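Local coordinates for TetR family transcription regulator (Marinobacter aquaeolei, PDB 3PAS), which probably binds operator DNA through a helix-turn-helix domain and regulates transcription, as TetR-family proteins do, at residues B[69-74]-B[86-91]; B[101-106]-B[158-163]. All blocks are in the same frame, centred on the assembly; numbering follows the deposited sequence.

Interaction 1 (B[69-74]-B[86-91]); sequences DAALDS and RRQWHT
The hydroxyls of S74 and T91 meet across two helices: in the S74 conformer described here, one of two, S74 OG and T91 OG1 are hydrogen-bonded at 2.6 Å. T91 OG1 also lies 3.2 Å from R87 O, one turn back in its own helix. In both residues the oxygen stands anti to the carbonyl carbon and beside the backbone N (chi1 -70° in S74, -63° in T91), and the CB atoms are directed at the opposite helix, which brings the two short side chains together.

The pair illustrates how small residues let helices come close. Helices 52-76 and 81-98, consecutive in the all-helical TetR-type architecture, the second of them in the C-terminal family region, run roughly antiparallel here, their N-to-C directions 146° apart, and the local axes approach to 8.1 Å. At the nearest backbone point, A71 against Q88, the CA atoms are 4.9 Å apart. On one flank, A70 CB touches the methyl T91 CG2 at 4.0 Å; on the more buried side, Q88 CB lies 4.0 Å from A71 O, and the Q88 side chain also meets F156 and L130 of other helices.

Toward solvent, R87 lays its aliphatic chain, extended from CG to NE, alongside the S74 carbonyl, with CD 3.4 Å from S74 O. Its guanidinium holds a water in its plane, NH1 to water oxygen 2.7 Å, and that water gives a weak, long bond to S74 OG. In this conformer S74 OG thus has a close neighbour in the threonine and a weak one in the water, so the polar centre of this tight helix pair is met mainly by a second hydroxyl, while the arginine's charge stays at the wet margin.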
# COMPACT_ATOMS: atom_id res chain seq x y z
N ASP B 69 -8.77 11.12 -17.07
CA ASP B 69 -9.00 11.33 -18.50
C ASP B 69 -8.10 10.48 -19.42
O ASP B 69 -8.58 9.96 -20.43
CB ASP B 69 -8.89 12.80 -18.88
CG ASP B 69 -9.93 13.65 -18.19
OD1 ASP B 69 -10.91 13.10 -17.63
OD2 ASP B 69 -9.75 14.89 -18.16
N ALA B 70 -6.82 10.36 -19.08
CA ALA B 70 -5.89 9.51 -19.80
C ALA B 70 -6.32 8.06 -19.72
O ALA B 70 -6.28 7.35 -20.71
CB ALA B 70 -4.44 9.65 -19.25
N ALA B 71 -6.72 7.62 -18.53
CA ALA B 71 -7.19 6.25 -18.33
C ALA B 71 -8.46 5.97 -19.15
O ALA B 71 -8.54 4.92 -19.76
CB ALA B 71 -7.43 5.91 -16.83
N LEU B 72 -9.43 6.90 -19.14
CA LEU B 72 -10.70 6.75 -19.87
C LEU B 72 -10.47 6.69 -21.38
O LEU B 72 -11.15 5.94 -22.10
CB LEU B 72 -11.65 7.91 -19.59
CG LEU B 72 -12.32 8.03 -18.23
CD1 LEU B 72 -13.17 9.34 -18.16
CD2 LEU B 72 -13.13 6.82 -17.93
N ASP B 73 -9.53 7.51 -21.85
CA ASP B 73 -9.19 7.58 -23.24
C ASP B 73 -8.64 6.22 -23.68
O ASP B 73 -9.03 5.66 -24.71
CB ASP B 73 -8.16 8.67 -23.46
CG ASP B 73 -7.68 8.71 -24.90
OD1 ASP B 73 -8.48 9.12 -25.74
OD2 ASP B 73 -6.53 8.33 -25.19
N SER B 74 -7.71 5.68 -22.88
CA SER B 74 -7.10 4.40 -23.23
C SER B 74 -8.12 3.28 -23.12
O SER B 74 -8.19 2.42 -23.99
CB SER B 74 -5.90 4.08 -22.35
OG SER B 74 -4.83 4.93 -22.66
N ARG B 86 -6.59 -3.51 -19.89
CA ARG B 86 -5.19 -3.72 -20.19
C ARG B 86 -4.57 -2.41 -20.73
O ARG B 86 -3.45 -2.00 -20.33
CB ARG B 86 -5.00 -4.86 -21.19
CG ARG B 86 -3.56 -5.20 -21.47
CD ARG B 86 -3.46 -6.37 -22.45
NE ARG B 86 -3.75 -5.89 -23.78
CZ ARG B 86 -2.88 -5.24 -24.54
NH1 ARG B 86 -1.66 -4.99 -24.11
NH2 ARG B 86 -3.25 -4.82 -25.76
N ARG B 87 -5.28 -1.71 -21.63
CA ARG B 87 -4.72 -0.47 -22.16
C ARG B 87 -4.59 0.56 -21.07
O ARG B 87 -3.61 1.25 -20.98
CB ARG B 87 -5.57 0.11 -23.27
CG ARG B 87 -5.56 -0.73 -24.48
CD ARG B 87 -6.60 -0.24 -25.47
NE ARG B 87 -6.29 -0.69 -26.83
CZ ARG B 87 -5.54 -0.01 -27.71
NH1 ARG B 87 -5.01 1.19 -27.42
NH2 ARG B 87 -5.33 -0.55 -28.89
N GLN B 88 -5.63 0.71 -20.27
CA GLN B 88 -5.68 1.67 -19.14
C GLN B 88 -4.54 1.40 -18.17
O GLN B 88 -3.94 2.29 -17.64
CB GLN B 88 -7.01 1.50 -18.40
CG GLN B 88 -6.98 1.82 -16.88
CD GLN B 88 -7.60 0.68 -16.12
OE1 GLN B 88 -6.98 -0.40 -15.94
NE2 GLN B 88 -8.87 0.87 -15.72
N TRP B 89 -4.30 0.12 -17.93
CA TRP B 89 -3.23 -0.32 -17.00
C TRP B 89 -1.88 0.13 -17.46
O TRP B 89 -1.11 0.71 -16.68
CB TRP B 89 -3.26 -1.82 -16.82
CG TRP B 89 -2.11 -2.44 -16.11
CD1 TRP B 89 -0.86 -2.66 -16.60
CD2 TRP B 89 -2.11 -2.95 -14.77
NE1 TRP B 89 -0.08 -3.24 -15.64
CE2 TRP B 89 -0.83 -3.45 -14.52
CE3 TRP B 89 -3.10 -3.05 -13.77
CZ2 TRP B 89 -0.48 -4.06 -13.30
CZ3 TRP B 89 -2.77 -3.64 -12.60
CH2 TRP B 89 -1.44 -4.15 -12.36
N HIS B 90 -1.59 -0.12 -18.73
CA HIS B 90 -0.34 0.33 -19.32
C HIS B 90 -0.23 1.85 -19.26
O HIS B 90 0.84 2.37 -18.96
CB HIS B 90 -0.15 -0.15 -20.79
CG HIS B 90 0.40 -1.55 -20.90
ND1 HIS B 90 1.75 -1.82 -21.06
CD2 HIS B 90 -0.23 -2.74 -20.91
CE1 HIS B 90 1.91 -3.13 -21.16
NE2 HIS B 90 0.72 -3.71 -21.05
N THR B 91 -1.31 2.59 -19.56
CA THR B 91 -1.23 4.08 -19.54
C THR B 91 -0.98 4.62 -18.09
O THR B 91 -0.10 5.45 -17.87
CB THR B 91 -2.52 4.68 -20.11
OG1 THR B 91 -2.60 4.28 -21.48
CG2 THR B 91 -2.47 6.19 -19.99
O HOH W 1 -4.34 2.78 -25.32

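Interaction 2 (B[101-106]-B[158-163]); sequences ELFRYH and PIYHLV. With ACT (acetate ion), chain M.
This is a partly buried aromatic and aliphatic contact within the all-helical ligand-binding type of domain that follows the DNA-binding region in TetR-family regulators, where F103 of helix 100-110 and Y160 of helix 148-167 bridge two well-separated backbones. The local axes stay 11.3 Å apart, a spacing that large side chains must span. F103 points its CB at the other helix, and the F103 and Y160 side chains run past each other in opposite directions, F103 CD2 lying 3.9 Å from Y160 CD1. Farther out on the F103 ring, CE2 meets I159 CG2 near the ring plane, and V163 CG2 comes in obliquely.

Y160 CG is anti to the backbone N (chi1 -175°); from there the ring extends to helix 100-110, with F103 O at its edge. The phenol oxygen accepts a weak hydrogen bond from R104 NH1, 3.0 Å long and bent to 133°, with guanidinium and ring planes only 20° apart. An alanine in place of Y160 would probably open a gap beside F103 and leave R104 NH1 without its phenol partner.

An acetate ion, probably from the crystallisation liquor, lies among F103, R104, Y160 and V163. Its two ends find unlike surroundings: OXT takes a second weak bond from R104 NH1, at 3.2 Å, whereas the methyl sits over one face of the Y160 ring, CH3 3.6 Å from Y160 CE1.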
# COMPACT_ATOMS: atom_id res chain seq x y z
N GLU B 101 4.93 11.99 -8.87
CA GLU B 101 4.39 13.05 -7.98
C GLU B 101 2.87 13.20 -8.09
O GLU B 101 2.19 13.57 -7.11
CB GLU B 101 5.12 14.38 -8.24
CG GLU B 101 4.91 14.95 -9.65
CD GLU B 101 5.87 14.45 -10.75
OE1 GLU B 101 6.55 13.43 -10.58
OE2 GLU B 101 5.91 15.11 -11.79
N LEU B 102 2.29 12.88 -9.25
CA LEU B 102 0.84 12.92 -9.41
C LEU B 102 0.20 11.82 -8.54
O LEU B 102 -0.78 12.05 -7.83
CB LEU B 102 0.45 12.68 -10.87
CG LEU B 102 0.80 13.71 -11.94
CD1 LEU B 102 0.31 13.10 -13.31
CD2 LEU B 102 0.12 15.13 -11.65
N PHE B 103 0.72 10.61 -8.62
CA PHE B 103 0.25 9.53 -7.75
C PHE B 103 0.44 9.87 -6.25
O PHE B 103 -0.42 9.57 -5.43
CB PHE B 103 1.06 8.24 -8.00
CG PHE B 103 0.66 7.44 -9.22
CD1 PHE B 103 -0.02 8.00 -10.29
CD2 PHE B 103 1.03 6.08 -9.31
CE1 PHE B 103 -0.35 7.24 -11.42
CE2 PHE B 103 0.68 5.33 -10.41
CZ PHE B 103 -0.01 5.93 -11.48
N ARG B 104 1.59 10.44 -5.91
CA ARG B 104 1.86 10.76 -4.49
C ARG B 104 0.90 11.85 -3.97
O ARG B 104 0.36 11.72 -2.86
CB ARG B 104 3.30 11.19 -4.33
CG ARG B 104 3.72 11.46 -2.92
CD ARG B 104 5.19 11.11 -2.76
NE ARG B 104 5.36 10.41 -1.50
CZ ARG B 104 4.92 9.17 -1.27
NH1 ARG B 104 4.28 8.46 -2.21
NH2 ARG B 104 5.12 8.63 -0.07
N TYR B 105 0.69 12.88 -4.78
CA TYR B 105 -0.30 13.93 -4.42
C TYR B 105 -1.70 13.30 -4.21
O TYR B 105 -2.34 13.52 -3.19
CB TYR B 105 -0.36 15.09 -5.43
CG TYR B 105 -1.20 16.22 -4.87
CD1 TYR B 105 -0.62 17.17 -4.06
CD2 TYR B 105 -2.58 16.22 -4.99
CE1 TYR B 105 -1.38 18.21 -3.49
CE2 TYR B 105 -3.36 17.23 -4.42
CZ TYR B 105 -2.74 18.22 -3.66
OH TYR B 105 -3.46 19.23 -3.07
N HIS B 106 -2.15 12.49 -5.16
CA HIS B 106 -3.43 11.80 -5.01
C HIS B 106 -3.53 10.97 -3.68
O HIS B 106 -4.50 11.09 -2.92
CB HIS B 106 -3.68 10.88 -6.23
CG HIS B 106 -4.99 10.17 -6.15
ND1 HIS B 106 -5.15 8.98 -5.47
CD2 HIS B 106 -6.22 10.54 -6.57
CE1 HIS B 106 -6.42 8.64 -5.50
NE2 HIS B 106 -7.09 9.55 -6.18
N PRO B 158 -2.29 -2.22 -7.32
CA PRO B 158 -0.94 -2.75 -7.61
C PRO B 158 -0.09 -1.88 -8.54
O PRO B 158 1.14 -2.02 -8.52
CB PRO B 158 -1.22 -4.14 -8.23
CG PRO B 158 -2.57 -4.52 -7.65
CD PRO B 158 -3.34 -3.20 -7.58
N ILE B 159 -0.71 -1.05 -9.37
CA ILE B 159 0.01 -0.11 -10.24
C ILE B 159 0.85 0.87 -9.37
O ILE B 159 2.04 0.99 -9.56
CB ILE B 159 -0.91 0.67 -11.20
CG1 ILE B 159 -1.71 -0.31 -12.08
CG2 ILE B 159 -0.04 1.66 -12.09
CD1 ILE B 159 -2.77 0.29 -12.97
N TYR B 160 0.22 1.49 -8.39
CA TYR B 160 0.93 2.34 -7.42
C TYR B 160 2.11 1.62 -6.74
O TYR B 160 3.25 2.11 -6.75
CB TYR B 160 -0.07 2.81 -6.35
CG TYR B 160 0.51 3.79 -5.35
CD1 TYR B 160 0.47 5.16 -5.57
CD2 TYR B 160 1.07 3.34 -4.14
CE1 TYR B 160 1.00 6.07 -4.62
CE2 TYR B 160 1.58 4.22 -3.19
CZ TYR B 160 1.56 5.58 -3.44
OH TYR B 160 2.08 6.42 -2.50
N HIS B 161 1.86 0.43 -6.23
CA HIS B 161 2.89 -0.35 -5.52
C HIS B 161 4.05 -0.72 -6.44
O HIS B 161 5.19 -0.55 -6.07
CB HIS B 161 2.23 -1.57 -4.90
CG HIS B 161 3.14 -2.44 -4.09
ND1 HIS B 161 3.62 -2.07 -2.85
CD2 HIS B 161 3.64 -3.68 -4.35
CE1 HIS B 161 4.39 -3.05 -2.38
NE2 HIS B 161 4.41 -4.04 -3.27
N LEU B 162 3.74 -1.18 -7.66
CA LEU B 162 4.77 -1.59 -8.61
C LEU B 162 5.53 -0.40 -9.19
O LEU B 162 6.76 -0.48 -9.40
CB LEU B 162 4.18 -2.44 -9.71
CG LEU B 162 3.79 -3.87 -9.25
CD1 LEU B 162 2.94 -4.63 -10.35
CD2 LEU B 162 5.03 -4.65 -8.93
N VAL B 163 4.84 0.71 -9.44
CA VAL B 163 5.55 1.95 -9.86
C VAL B 163 6.60 2.34 -8.80
O VAL B 163 7.73 2.71 -9.10
CB VAL B 163 4.58 3.07 -10.15
CG1 VAL B 163 5.35 4.47 -10.16
CG2 VAL B 163 3.86 2.80 -11.51
C ACT M . 4.87 6.59 -5.98
O ACT M . 6.00 6.09 -5.84
OXT ACT M . 4.65 7.60 -5.28
CH3 ACT M . 3.84 6.02 -6.91

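Taken together, the two contacts show side-chain size matched to helix spacing. Both are partly buried and they share no helix, but they belong to one bundle: helix 100-110 follows helix 81-98 along the chain, and W89 of the latter packs on P158 and I159, with W89 CE3 3.5 Å from I159 CD1. Interaction 1 joins close neighbours through alanines and hydroxyls; interaction 2, about 15 Å away between centres and nearer the middle of the chain, joins segments far apart in sequence, mainly through two rings flanked by aliphatic side chains. Arginine lies at the margin of each, meeting water in one and acetate in the other. Helix 148-167 also contacts the second subunit, through P158, H161 and L162.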